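Local coordinates for putative epimerase (Burkholderia cenocepacia, PDB 4LW8), which probably acts as an NAD(P)-dependent epimerase in the biosynthesis of the lipopolysaccharide O-antigen, at residues G25-T30 with C64-V69; Y33-L38 with Y43-T48; N138-G141 with V147-E150; K258-M263 with T306-T311. One frame throughout, in Å; residues are numbered along the deposited sequence. Where two conformers were deposited one is given.

Contacts 1 and 2 belong to the beginning of the Rossmann domain, which in this family binds the dinucleotide. Their centres lie 9 Å apart, and contact 2 is nested in the loop that contact 1 closes. Contact 2 sets helix 29-40 on strand 44-49, and contact 1 joins the loop leading into that helix to the neighbouring strand 65-68; Leu-26 packs on Gly-47. Contact 3 reaches the same large sheet across the chain's centre, 28 Å from either of them between centres. There, the Glu-150 side chain is about 6 Å from a bound HEPES. Contact 4 pairs two later helices, its nearest atoms about 7 Å from contact 2 and about 13 Å from contact 3.

Contact 1 (G25-T30 with C64-V69)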
loop_
_atom_site.group_PDB
_atom_site.type_symbol
_atom_site.label_atom_id
_atom_site.label_comp_id
_atom_site.label_asym_id
_atom_site.label_seq_id
_atom_site.Cartn_x
_atom_site.Cartn_y
_atom_site.Cartn_z
ATOM N N GLY A 25 -19.353 7.931 -5.015
ATOM C CA GLY A 25 -20.052 6.686 -5.326
ATOM C C GLY A 25 -21.442 6.689 -4.709
ATOM O O GLY A 25 -21.938 5.651 -4.275
ATOM N N LEU A 26 -22.064 7.869 -4.665
ATOM C CA LEU A 26 -23.363 8.053 -4.021
ATOM C C LEU A 26 -24.463 7.139 -4.577
ATOM O O LEU A 26 -25.330 6.690 -3.817
ATOM C CB LEU A 26 -23.821 9.517 -4.160
ATOM C CG LEU A 26 -25.210 9.903 -3.633
ATOM C CD1 LEU A 26 -25.404 9.464 -2.184
ATOM C CD2 LEU A 26 -25.427 11.403 -3.753
ATOM N N THR A 27 -24.446 6.858 -5.882
ATOM C CA THR A 27 -25.551 6.088 -6.469
ATOM C C THR A 27 -25.278 4.575 -6.482
ATOM O O THR A 27 -26.070 3.806 -6.994
ATOM C CB THR A 27 -25.896 6.557 -7.908
ATOM O OG1 THR A 27 -24.752 6.419 -8.758
ATOM C CG2 THR A 27 -26.344 8.025 -7.893
ATOM N N GLY A 28 -24.169 4.139 -5.895
ATOM C CA GLY A 28 -23.938 2.706 -5.792
ATOM C C GLY A 28 -24.809 2.103 -4.697
ATOM O O GLY A 28 -25.597 2.807 -4.050
ATOM N N PHE A 29 -24.659 0.803 -4.486
ATOM C CA PHE A 29 -25.422 0.071 -3.481
ATOM C C PHE A 29 -25.354 0.706 -2.088
ATOM O O PHE A 29 -26.378 1.058 -1.518
ATOM C CB PHE A 29 -24.915 -1.370 -3.416
ATOM C CG PHE A 29 -25.382 -2.132 -2.205
ATOM C CD1 PHE A 29 -26.731 -2.382 -2.002
ATOM C CD2 PHE A 29 -24.464 -2.644 -1.299
ATOM C CE1 PHE A 29 -27.156 -3.092 -0.904
ATOM C CE2 PHE A 29 -24.881 -3.349 -0.203
ATOM C CZ PHE A 29 -26.230 -3.578 -0.001
ATOM N N THR A 30 -24.154 0.872 -1.554
ATOM C CA THR A 30 -23.980 1.421 -0.211
ATOM C C THR A 30 -24.409 2.884 -0.146
ATOM O O THR A 30 -25.052 3.318 0.811
ATOM C CB THR A 30 -22.516 1.294 0.240
ATOM O OG1 THR A 30 -22.135 -0.091 0.195
ATOM C CG2 THR A 30 -22.344 1.816 1.657
ATOM N N CYS A 64 -30.975 14.423 -3.987
ATOM C CA CYS A 64 -29.517 14.486 -3.971
ATOM C C CYS A 64 -28.990 15.327 -5.121
ATOM O O CYS A 64 -29.552 15.311 -6.212
ATOM C CB CYS A 64 -28.919 13.084 -4.036
ATOM S SG CYS A 64 -29.338 12.079 -2.605
ATOM N N THR A 65 -27.919 16.071 -4.869
ATOM C CA THR A 65 -27.251 16.818 -5.920
ATOM C C THR A 65 -26.118 15.931 -6.460
ATOM O O THR A 65 -25.189 15.604 -5.733
ATOM C CB THR A 65 -26.700 18.161 -5.410
ATOM O OG1 THR A 65 -27.775 18.967 -4.909
ATOM C CG2 THR A 65 -25.987 18.915 -6.531
ATOM N N LEU A 66 -26.225 15.524 -7.725
ATOM C CA LEU A 66 -25.302 14.561 -8.326
ATOM C C LEU A 66 -24.323 15.238 -9.264
ATOM O O LEU A 66 -24.726 15.812 -10.269
ATOM C CB LEU A 66 -26.083 13.488 -9.094
ATOM C CG LEU A 66 -27.154 12.756 -8.285
ATOM C CD1 LEU A 66 -27.853 11.722 -9.145
ATOM C CD2 LEU A 66 -26.522 12.096 -7.093
ATOM N N LEU A 67 -23.035 15.149 -8.955
ATOM C CA LEU A 67 -22.010 15.792 -9.772
ATOM C C LEU A 67 -21.198 14.763 -10.595
ATOM O O LEU A 67 -20.575 13.870 -10.031
ATOM C CB LEU A 67 -21.077 16.618 -8.875
ATOM C CG LEU A 67 -21.696 17.651 -7.909
ATOM C CD1 LEU A 67 -20.595 18.379 -7.123
ATOM C CD2 LEU A 67 -22.575 18.652 -8.634
ATOM N N PRO A 68 -21.212 14.875 -11.934
ATOM C CA PRO A 68 -20.422 13.914 -12.713
ATOM C C PRO A 68 -18.928 14.183 -12.549
ATOM O O PRO A 68 -18.408 15.181 -13.056
ATOM C CB PRO A 68 -20.880 14.154 -14.163
ATOM C CG PRO A 68 -22.110 15.011 -14.062
ATOM C CD PRO A 68 -21.965 15.795 -12.798
ATOM N N VAL A 69 -18.256 13.294 -11.827
ATOM C CA VAL A 69 -16.833 13.421 -11.537
ATOM C C VAL A 69 -16.114 12.070 -11.637
ATOM O O VAL A 69 -16.506 11.095 -11.006
ATOM C CB VAL A 69 -16.577 14.003 -10.107
ATOM C CG1 VAL A 69 -15.115 14.210 -9.911
ATOM C CG2 VAL A 69 -17.328 15.316 -9.897
#
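Apolar contacts carry this meeting of a loop with the side chains of Cys-64 and Leu-66, on and just before strand 65-68, and Leu-26 makes the nearest of them. Its CD2 methyl reaches the CD2 of Leu-66 at 3.6 Å, the two side chains lying at about a right angle to each other. The same Leu-26 CD2 also touches Cys-64, with CB at 3.9 Å and SG a little further off at 4.1 Å. With CG trans to the backbone N (chi1 176°), the leucine is extended from its turn, and CD2 also packs on the CA of Gly-47 in strand 44-49, the neighbour of strand 65-68 in the sheet. Thr-27 adds a looser contact: its CG2 faces both methyls of Leu-66, with CD1 and CD2 each 4.2 Å away. Leu-66 is thereby touched by two consecutive residues of the loop. The two segments exchange no hydrogen bonds; within 25-30, Gly-28 N donates to Gly-25 O at 3.1 Å and closes a type I turn with Leu-26 and Thr-27 at its corners. This turn belongs to the Gly-x-x-Gly sequence that in this family forms the glycine-rich dinucleotide-binding loop before helix 29-40. Since methyls meet a methylene and one another, with the sulfur slightly further off, the grip is dispersive and nondirectional; directional bonding lies in the turn and in the backbone pairing of strands 44-49 and 65-68.

Contact 2 (Y33-L38 with Y43-T48)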
loop_
_atom_site.group_PDB
_atom_site.type_symbol
_atom_site.label_atom_id
_atom_site.label_comp_id
_atom_site.label_asym_id
_atom_site.label_seq_id
_atom_site.Cartn_x
_atom_site.Cartn_y
_atom_site.Cartn_z
ATOM N N TYR A 33 -28.155 3.811 0.612
ATOM C CA TYR A 33 -28.468 3.769 2.033
ATOM C C TYR A 33 -27.757 4.877 2.838
ATOM O O TYR A 33 -28.320 5.402 3.790
ATOM C CB TYR A 33 -28.129 2.385 2.574
ATOM C CG TYR A 33 -29.017 1.335 1.947
ATOM C CD1 TYR A 33 -30.302 1.106 2.423
ATOM C CD2 TYR A 33 -28.589 0.607 0.843
ATOM C CE1 TYR A 33 -31.122 0.164 1.838
ATOM C CE2 TYR A 33 -29.400 -0.351 0.258
ATOM C CZ TYR A 33 -30.669 -0.556 0.757
ATOM O OH TYR A 33 -31.496 -1.485 0.179
ATOM N N MET A 34 -26.528 5.231 2.459
ATOM C CA MET A 34 -25.804 6.302 3.146
ATOM C C MET A 34 -26.561 7.618 2.980
ATOM O O MET A 34 -26.637 8.446 3.899
ATOM C CB MET A 34 -24.378 6.451 2.598
ATOM C CG MET A 34 -23.465 7.284 3.497
ATOM S SD MET A 34 -23.127 6.453 5.059
ATOM C CE MET A 34 -23.761 7.656 6.240
ATOM N N ALA A 35 -27.135 7.793 1.797
ATOM C CA ALA A 35 -27.912 8.987 1.495
ATOM C C ALA A 35 -29.102 9.129 2.454
ATOM O O ALA A 35 -29.300 10.184 3.058
ATOM C CB ALA A 35 -28.377 8.950 0.050
ATOM N N GLU A 36 -29.878 8.060 2.614
ATOM C CA GLU A 36 -31.021 8.091 3.521
ATOM C C GLU A 36 -30.592 8.411 4.966
ATOM O O GLU A 36 -31.230 9.215 5.644
ATOM C CB GLU A 36 -31.779 6.762 3.467
ATOM C CG GLU A 36 -33.104 6.760 4.233
ATOM C CD GLU A 36 -32.928 6.594 5.738
ATOM O OE1 GLU A 36 -31.911 5.982 6.158
ATOM O OE2 GLU A 36 -33.803 7.084 6.493
ATOM N N ARG A 37 -29.527 7.771 5.439
ATOM C CA ARG A 37 -29.008 8.048 6.784
ATOM C C ARG A 37 -28.653 9.531 6.959
ATOM O O ARG A 37 -29.074 10.166 7.920
ATOM C CB ARG A 37 -27.780 7.186 7.077
ATOM C CG ARG A 37 -28.086 5.894 7.830
ATOM C CD ARG A 37 -28.802 4.831 6.970
ATOM N NE ARG A 37 -29.036 3.622 7.764
ATOM C CZ ARG A 37 -30.086 3.456 8.567
ATOM N NH1 ARG A 37 -31.012 4.407 8.656
ATOM N NH2 ARG A 37 -30.218 2.343 9.273
ATOM N N LEU A 38 -27.883 10.076 6.023
ATOM C CA LEU A 38 -27.469 11.473 6.082
ATOM C C LEU A 38 -28.642 12.448 5.971
ATOM O O LEU A 38 -28.695 13.437 6.692
ATOM C CB LEU A 38 -26.456 11.776 4.980
ATOM C CG LEU A 38 -25.068 11.160 5.212
ATOM C CD1 LEU A 38 -24.268 11.213 3.939
ATOM C CD2 LEU A 38 -24.330 11.895 6.331
ATOM N N TYR A 43 -28.755 16.410 6.663
ATOM C CA TYR A 43 -27.829 16.932 5.653
ATOM C C TYR A 43 -28.473 17.145 4.281
ATOM O O TYR A 43 -29.397 16.432 3.894
ATOM C CB TYR A 43 -26.632 15.992 5.460
ATOM C CG TYR A 43 -25.646 15.928 6.612
ATOM C CD1 TYR A 43 -24.540 16.776 6.660
ATOM C CD2 TYR A 43 -25.812 15.006 7.644
ATOM C CE1 TYR A 43 -23.630 16.717 7.720
ATOM C CE2 TYR A 43 -24.910 14.933 8.700
ATOM C CZ TYR A 43 -23.824 15.794 8.737
ATOM O OH TYR A 43 -22.939 15.725 9.790
ATOM N N ASP A 44 -27.964 18.128 3.549
ATOM C CA ASP A 44 -28.189 18.226 2.111
ATOM C C ASP A 44 -27.139 17.346 1.450
ATOM O O ASP A 44 -25.948 17.646 1.511
ATOM C CB ASP A 44 -28.088 19.684 1.629
ATOM C CG ASP A 44 -28.326 19.839 0.127
ATOM O OD1 ASP A 44 -28.915 18.932 -0.508
ATOM O OD2 ASP A 44 -27.925 20.891 -0.423
ATOM N N VAL A 45 -27.568 16.248 0.841
ATOM C CA VAL A 45 -26.622 15.259 0.335
ATOM C C VAL A 45 -26.222 15.539 -1.107
ATOM O O VAL A 45 -27.078 15.585 -1.997
ATOM C CB VAL A 45 -27.198 13.827 0.448
ATOM C CG1 VAL A 45 -26.233 12.800 -0.135
ATOM C CG2 VAL A 45 -27.493 13.503 1.892
ATOM N N TRP A 46 -24.922 15.769 -1.311
ATOM C CA TRP A 46 -24.304 15.872 -2.641
ATOM C C TRP A 46 -23.445 14.636 -2.867
ATOM O O TRP A 46 -23.070 13.970 -1.913
ATOM C CB TRP A 46 -23.410 17.106 -2.780
ATOM C CG TRP A 46 -24.069 18.436 -2.621
ATOM C CD1 TRP A 46 -24.999 18.793 -1.683
ATOM C CD2 TRP A 46 -23.829 19.600 -3.411
ATOM N NE1 TRP A 46 -25.366 20.102 -1.855
ATOM C CE2 TRP A 46 -24.655 20.626 -2.905
ATOM C CE3 TRP A 46 -23.006 19.873 -4.508
ATOM C CZ2 TRP A 46 -24.683 21.911 -3.457
ATOM C CZ3 TRP A 46 -23.033 21.148 -5.053
ATOM C CH2 TRP A 46 -23.863 22.151 -4.522
ATOM N N GLY A 47 -23.111 14.329 -4.112
ATOM C CA GLY A 47 -22.247 13.189 -4.352
ATOM C C GLY A 47 -21.777 13.079 -5.783
ATOM O O GLY A 47 -22.244 13.822 -6.641
ATOM N N THR A 48 -20.859 12.149 -6.048
ATOM C CA THR A 48 -20.335 11.995 -7.397
ATOM C C THR A 48 -20.987 10.819 -8.113
ATOM O O THR A 48 -21.417 9.869 -7.466
ATOM C CB THR A 48 -18.807 11.799 -7.396
ATOM O OG1 THR A 48 -18.475 10.573 -6.717
ATOM C CG2 THR A 48 -18.123 12.975 -6.695
#
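Leu-38 and Tyr-43 pass each other at a slant, the leucine CD2 methyl lying 3.7 Å from the ring carbon CD2 of Tyr-43 and 3.9 Å from its CE2. The same ring turns its edge to the backbone of the helix, with Leu-38 O in the ring plane and 3.4 Å from Tyr-43 CD2. That oxygen also accepts a nearly straight hydrogen bond from Tyr-43 N (3.0 Å, 165° at the hydrogen), the donor being tilted out of the carbonyl plane. One carbonyl thus meets both the amide and the ring edge of the tyrosine, so that the end of segment 33-38 and the start of segment 43-48 are held together by backbone and ring alike. Further along, Val-45 points at the helix: CG2 meets Leu-38 CB at 3.7 Å and Ala-35 O at 4.0 Å, and CG1, trans to the backbone N (chi1 178°), lies more loosely by Ala-35 CB at 4.4 Å. The alternate residues turn to the other side of the strand, where Trp-46 NE1 bonds Asp-44 OD2 at 3.0 Å from above the carboxylate plane; Arg-16 makes a salt bridge to the same oxygen. Buried on all its touching residues, the contact lays helix 29-40 against strand 44-49. Together with strand 20-24 they form the beta-alpha-beta unit at the start of the Rossmann fold, the classical nucleotide-binding crossover.

Contact 3 (N138-G141 with V147-E150); sequences NIYG and VLDE
Tyr-140 enters the contact with its whole length, CB and ring base against Leu-148 and the hydroxyl against the backbone that follows. Leu-148 CD1 sits 3.6 Å from Tyr-140 CB and 3.7 Å from CG, the two side chains running past one another in opposite directions. A chi1 of -61° places the ring trans to the residue's own carbonyl carbon and sends it across towards segment 147-150. One face of the ring is taken by Ile-139, whose CD1 lies 3.7 Å above the plane, over the centre; two consecutive residues of the 3-10 turn are in this way packed on each other. At the far end Tyr-140 OH lies 3.5 Å from Glu-150 CA and 3.6 Å from Asp-149 O, and no hydrogen bond is formed with the latter. The hydroxyl is instead bonded to Asn-248 OD1 and Arg-184 NH1, which anchor the ring at its polar tip. Glu-150 also bonds Asn-248: its chain bends at chi2 (83°), and OE2 accepts from the Asn-248 backbone N. Asn-248 thus binds both Tyr-140, through its side chain, and Glu-150, through its backbone. The Glu-150 side chain is about 6 Å from a bound HEPES, probably from the crystallisation liquor. Around the contact, Ile-139 touches helix 159-172 through Lys-164 and Leu-165, Tyr-140 leans on Phe-186 of strand 180-189, and strand 147-148 pairs in parallel with strand 288-291, where Leu-148 packs on Leu-289.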
loop_
_atom_site.group_PDB
_atom_site.type_symbol
_atom_site.label_atom_id
_atom_site.label_comp_id
_atom_site.label_asym_id
_atom_site.label_seq_id
_atom_site.Cartn_x
_atom_site.Cartn_y
_atom_site.Cartn_z
ATOM N N ASN A 138 -11.131 -6.764 4.316
ATOM C CA ASN A 138 -10.328 -7.667 3.495
ATOM C C ASN A 138 -8.833 -7.405 3.684
ATOM O O ASN A 138 -8.002 -8.222 3.307
ATOM C CB ASN A 138 -10.704 -7.543 2.010
ATOM C CG ASN A 138 -12.068 -8.153 1.691
ATOM O OD1 ASN A 138 -12.775 -8.625 2.582
ATOM N ND2 ASN A 138 -12.440 -8.139 0.410
ATOM N N ILE A 139 -8.497 -6.253 4.267
ATOM C CA ILE A 139 -7.089 -5.970 4.541
ATOM C C ILE A 139 -6.493 -6.966 5.558
ATOM O O ILE A 139 -5.269 -7.150 5.601
ATOM C CB ILE A 139 -6.881 -4.509 5.034
ATOM C CG1 ILE A 139 -7.543 -4.252 6.399
ATOM C CG2 ILE A 139 -7.376 -3.508 3.977
ATOM C CD1 ILE A 139 -6.632 -4.474 7.623
ATOM N N TYR A 140 -7.342 -7.598 6.376
ATOM C CA TYR A 140 -6.863 -8.620 7.330
ATOM C C TYR A 140 -6.543 -9.936 6.614
ATOM O O TYR A 140 -5.799 -10.768 7.137
ATOM C CB TYR A 140 -7.890 -8.893 8.444
ATOM C CG TYR A 140 -8.221 -7.683 9.308
ATOM C CD1 TYR A 140 -7.279 -7.131 10.173
ATOM C CD2 TYR A 140 -9.484 -7.093 9.254
ATOM C CE1 TYR A 140 -7.591 -6.006 10.966
ATOM C CE2 TYR A 140 -9.801 -5.977 10.025
ATOM C CZ TYR A 140 -8.855 -5.442 10.885
ATOM O OH TYR A 140 -9.179 -4.333 11.646
ATOM N N GLY A 141 -7.120 -10.143 5.432
ATOM C CA GLY A 141 -6.847 -11.366 4.686
ATOM C C GLY A 141 -7.363 -12.604 5.396
ATOM O O GLY A 141 -8.383 -12.544 6.083
ATOM N N VAL A 147 -11.480 -14.030 16.041
ATOM C CA VAL A 147 -12.170 -12.746 16.190
ATOM C C VAL A 147 -11.165 -11.614 16.035
ATOM O O VAL A 147 -10.246 -11.496 16.841
ATOM C CB VAL A 147 -12.860 -12.611 17.566
ATOM C CG1 VAL A 147 -13.525 -11.239 17.707
ATOM C CG2 VAL A 147 -13.870 -13.729 17.785
ATOM N N LEU A 148 -11.330 -10.785 15.008
ATOM C CA LEU A 148 -10.342 -9.754 14.704
ATOM C C LEU A 148 -10.700 -8.370 15.267
ATOM O O LEU A 148 -11.804 -7.863 15.027
ATOM C CB LEU A 148 -10.152 -9.643 13.191
ATOM C CG LEU A 148 -10.026 -10.964 12.428
ATOM C CD1 LEU A 148 -9.619 -10.725 10.980
ATOM C CD2 LEU A 148 -9.061 -11.897 13.107
ATOM N N ASP A 149 -9.770 -7.753 15.998
ATOM C CA ASP A 149 -9.919 -6.342 16.350
ATOM C C ASP A 149 -8.933 -5.532 15.512
ATOM O O ASP A 149 -8.231 -6.097 14.671
ATOM C CB ASP A 149 -9.742 -6.104 17.866
ATOM C CG ASP A 149 -8.349 -6.419 18.376
ATOM O OD1 ASP A 149 -7.350 -6.240 17.645
ATOM O OD2 ASP A 149 -8.257 -6.842 19.547
ATOM N N GLU A 150 -8.873 -4.219 15.732
ATOM C CA GLU A 150 -8.099 -3.337 14.852
ATOM C C GLU A 150 -6.575 -3.452 15.008
ATOM O O GLU A 150 -5.829 -2.874 14.213
ATOM C CB GLU A 150 -8.521 -1.878 15.065
ATOM C CG GLU A 150 -9.921 -1.557 14.570
ATOM C CD GLU A 150 -11.011 -1.923 15.553
ATOM O OE1 GLU A 150 -10.690 -2.433 16.646
ATOM O OE2 GLU A 150 -12.201 -1.714 15.222
#

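Contact 4 (K258-M263 with T306-T311); sequences KEVLAM and TPLDET
The backbones come nearest where Met-263 and Asp-309 face each other, their CA atoms 6.1 Å apart. Segment 258-263 is regular helix throughout, whereas segment 306-311 enters its helix only at Leu-308, with Pro-307 in the N-cap position. Thr-311 N donating to Pro-307 O (3.1 Å) marks that first turn. Val-260 and Met-263, three residues apart on the same helical face, supply one side of the contact. The methionine is extended beyond CG and crosses Asp-309 at about a right angle, bringing SD to 3.9 Å from Asp-309 CB; CG follows at 4.2 Å from the same carbon. The sulfur also lies 4.4 Å from Leu-308 CB, against the opening turn of the second helix. Asp-309 meets Met-263 SD with CB and, at 4.0 Å, its backbone N, while a chi1 of 76° swings its CG between backbone N and carbonyl carbon and carries the carboxylate away from Met-263. Deeper in, Val-260 CG2 meets Leu-308 CD2 at 4.2 Å. All of this is dispersive contact at fairly generous distances. Helices 257-268 and 308-321 meet above a shared floor: Tyr-255 of strand 254-256 touches Val-260, Met-263 and Leu-308, and Phe-224 of strand 221-226 touches Leu-308. Leu-312, a turn on in helix 308-321, continues the packing against Val-260 and Met-263, while Leu-202 of helix 198-207 touches Val-260.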
loop_
_atom_site.group_PDB
_atom_site.type_symbol
_atom_site.label_atom_id
_atom_site.label_comp_id
_atom_site.label_asym_id
_atom_site.label_seq_id
_atom_site.Cartn_x
_atom_site.Cartn_y
_atom_site.Cartn_z
ATOM N N LYS A 258 -24.034 -23.078 5.502
ATOM C CA LYS A 258 -25.068 -24.023 5.903
ATOM C C LYS A 258 -26.160 -23.335 6.727
ATOM O O LYS A 258 -27.345 -23.603 6.536
ATOM C CB LYS A 258 -24.453 -25.179 6.706
ATOM C CG LYS A 258 -25.413 -26.324 7.011
ATOM C CD LYS A 258 -24.789 -27.361 7.948
ATOM C CE LYS A 258 -25.783 -28.475 8.286
ATOM N NZ LYS A 258 -25.271 -29.412 9.334
ATOM N N GLU A 259 -25.758 -22.455 7.640
ATOM C CA GLU A 259 -26.718 -21.690 8.435
ATOM C C GLU A 259 -27.525 -20.737 7.557
ATOM O O GLU A 259 -28.732 -20.575 7.751
ATOM C CB GLU A 259 -26.013 -20.879 9.531
ATOM C CG GLU A 259 -25.289 -21.692 10.617
ATOM C CD GLU A 259 -24.467 -20.794 11.542
ATOM O OE1 GLU A 259 -25.054 -20.167 12.453
ATOM O OE2 GLU A 259 -23.236 -20.696 11.347
ATOM N N VAL A 260 -26.857 -20.120 6.586
ATOM C CA VAL A 260 -27.518 -19.175 5.697
ATOM C C VAL A 260 -28.518 -19.919 4.816
ATOM O O VAL A 260 -29.673 -19.497 4.676
ATOM C CB VAL A 260 -26.502 -18.402 4.828
ATOM C CG1 VAL A 260 -27.228 -17.502 3.837
ATOM C CG2 VAL A 260 -25.591 -17.561 5.713
ATOM N N LEU A 261 -28.081 -21.044 4.248
ATOM C CA LEU A 261 -28.972 -21.889 3.462
ATOM C C LEU A 261 -30.191 -22.305 4.283
ATOM O O LEU A 261 -31.313 -22.267 3.791
ATOM C CB LEU A 261 -28.234 -23.135 2.945
ATOM C CG LEU A 261 -27.196 -22.870 1.850
ATOM C CD1 LEU A 261 -26.278 -24.086 1.633
ATOM C CD2 LEU A 261 -27.912 -22.467 0.565
ATOM N N ALA A 262 -29.974 -22.687 5.538
ATOM C CA ALA A 262 -31.081 -23.128 6.381
ATOM C C ALA A 262 -32.097 -22.002 6.603
ATOM O O ALA A 262 -33.306 -22.249 6.622
ATOM C CB ALA A 262 -30.562 -23.651 7.704
ATOM N N MET A 263 -31.606 -20.770 6.752
ATOM C CA MET A 263 -32.473 -19.597 6.917
ATOM C C MET A 263 -33.336 -19.352 5.688
ATOM O O MET A 263 -34.521 -19.012 5.792
ATOM C CB MET A 263 -31.647 -18.341 7.204
ATOM C CG MET A 263 -31.069 -18.253 8.608
ATOM S SD MET A 263 -29.998 -16.800 8.806
ATOM C CE MET A 263 -29.387 -17.101 10.454
ATOM N N THR A 306 -29.452 -5.789 13.209
ATOM C CA THR A 306 -30.552 -6.445 12.521
ATOM C C THR A 306 -30.163 -7.907 12.327
ATOM O O THR A 306 -29.080 -8.195 11.815
ATOM C CB THR A 306 -30.809 -5.785 11.148
ATOM O OG1 THR A 306 -30.964 -4.372 11.322
ATOM C CG2 THR A 306 -32.036 -6.372 10.452
ATOM N N PRO A 307 -31.047 -8.835 12.733
ATOM C CA PRO A 307 -30.795 -10.270 12.554
ATOM C C PRO A 307 -30.628 -10.603 11.081
ATOM O O PRO A 307 -31.384 -10.077 10.272
ATOM C CB PRO A 307 -32.056 -10.933 13.134
ATOM C CG PRO A 307 -32.641 -9.920 14.051
ATOM C CD PRO A 307 -32.317 -8.578 13.435
ATOM N N LEU A 308 -29.677 -11.465 10.736
ATOM C CA LEU A 308 -29.447 -11.780 9.332
ATOM C C LEU A 308 -30.697 -12.376 8.670
ATOM O O LEU A 308 -30.965 -12.107 7.500
ATOM C CB LEU A 308 -28.254 -12.740 9.175
ATOM C CG LEU A 308 -27.754 -13.036 7.748
ATOM C CD1 LEU A 308 -27.330 -11.775 7.022
ATOM C CD2 LEU A 308 -26.597 -14.013 7.777
ATOM N N ASP A 309 -31.478 -13.162 9.398
ATOM C CA ASP A 309 -32.647 -13.775 8.760
ATOM C C ASP A 309 -33.674 -12.690 8.370
ATOM O O ASP A 309 -34.389 -12.831 7.375
ATOM C CB ASP A 309 -33.276 -14.849 9.656
ATOM C CG ASP A 309 -34.077 -14.266 10.789
ATOM O OD1 ASP A 309 -35.321 -14.201 10.666
ATOM O OD2 ASP A 309 -33.466 -13.884 11.808
ATOM N N GLU A 310 -33.748 -11.614 9.149
ATOM C CA GLU A 310 -34.563 -10.460 8.760
ATOM C C GLU A 310 -33.996 -9.807 7.479
ATOM O O GLU A 310 -34.723 -9.510 6.537
ATOM C CB GLU A 310 -34.611 -9.431 9.885
ATOM C CG GLU A 310 -35.471 -8.218 9.576
ATOM C CD GLU A 310 -35.574 -7.252 10.751
ATOM O OE1 GLU A 310 -35.552 -7.712 11.917
ATOM O OE2 GLU A 310 -35.687 -6.029 10.503
ATOM N N THR A 311 -32.686 -9.600 7.451
ATOM C CA THR A 311 -32.013 -9.083 6.264
ATOM C C THR A 311 -32.322 -9.935 5.033
ATOM O O THR A 311 -32.647 -9.415 3.963
ATOM C CB THR A 311 -30.486 -9.048 6.458
ATOM O OG1 THR A 311 -30.160 -8.262 7.611
ATOM C CG2 THR A 311 -29.783 -8.487 5.210
#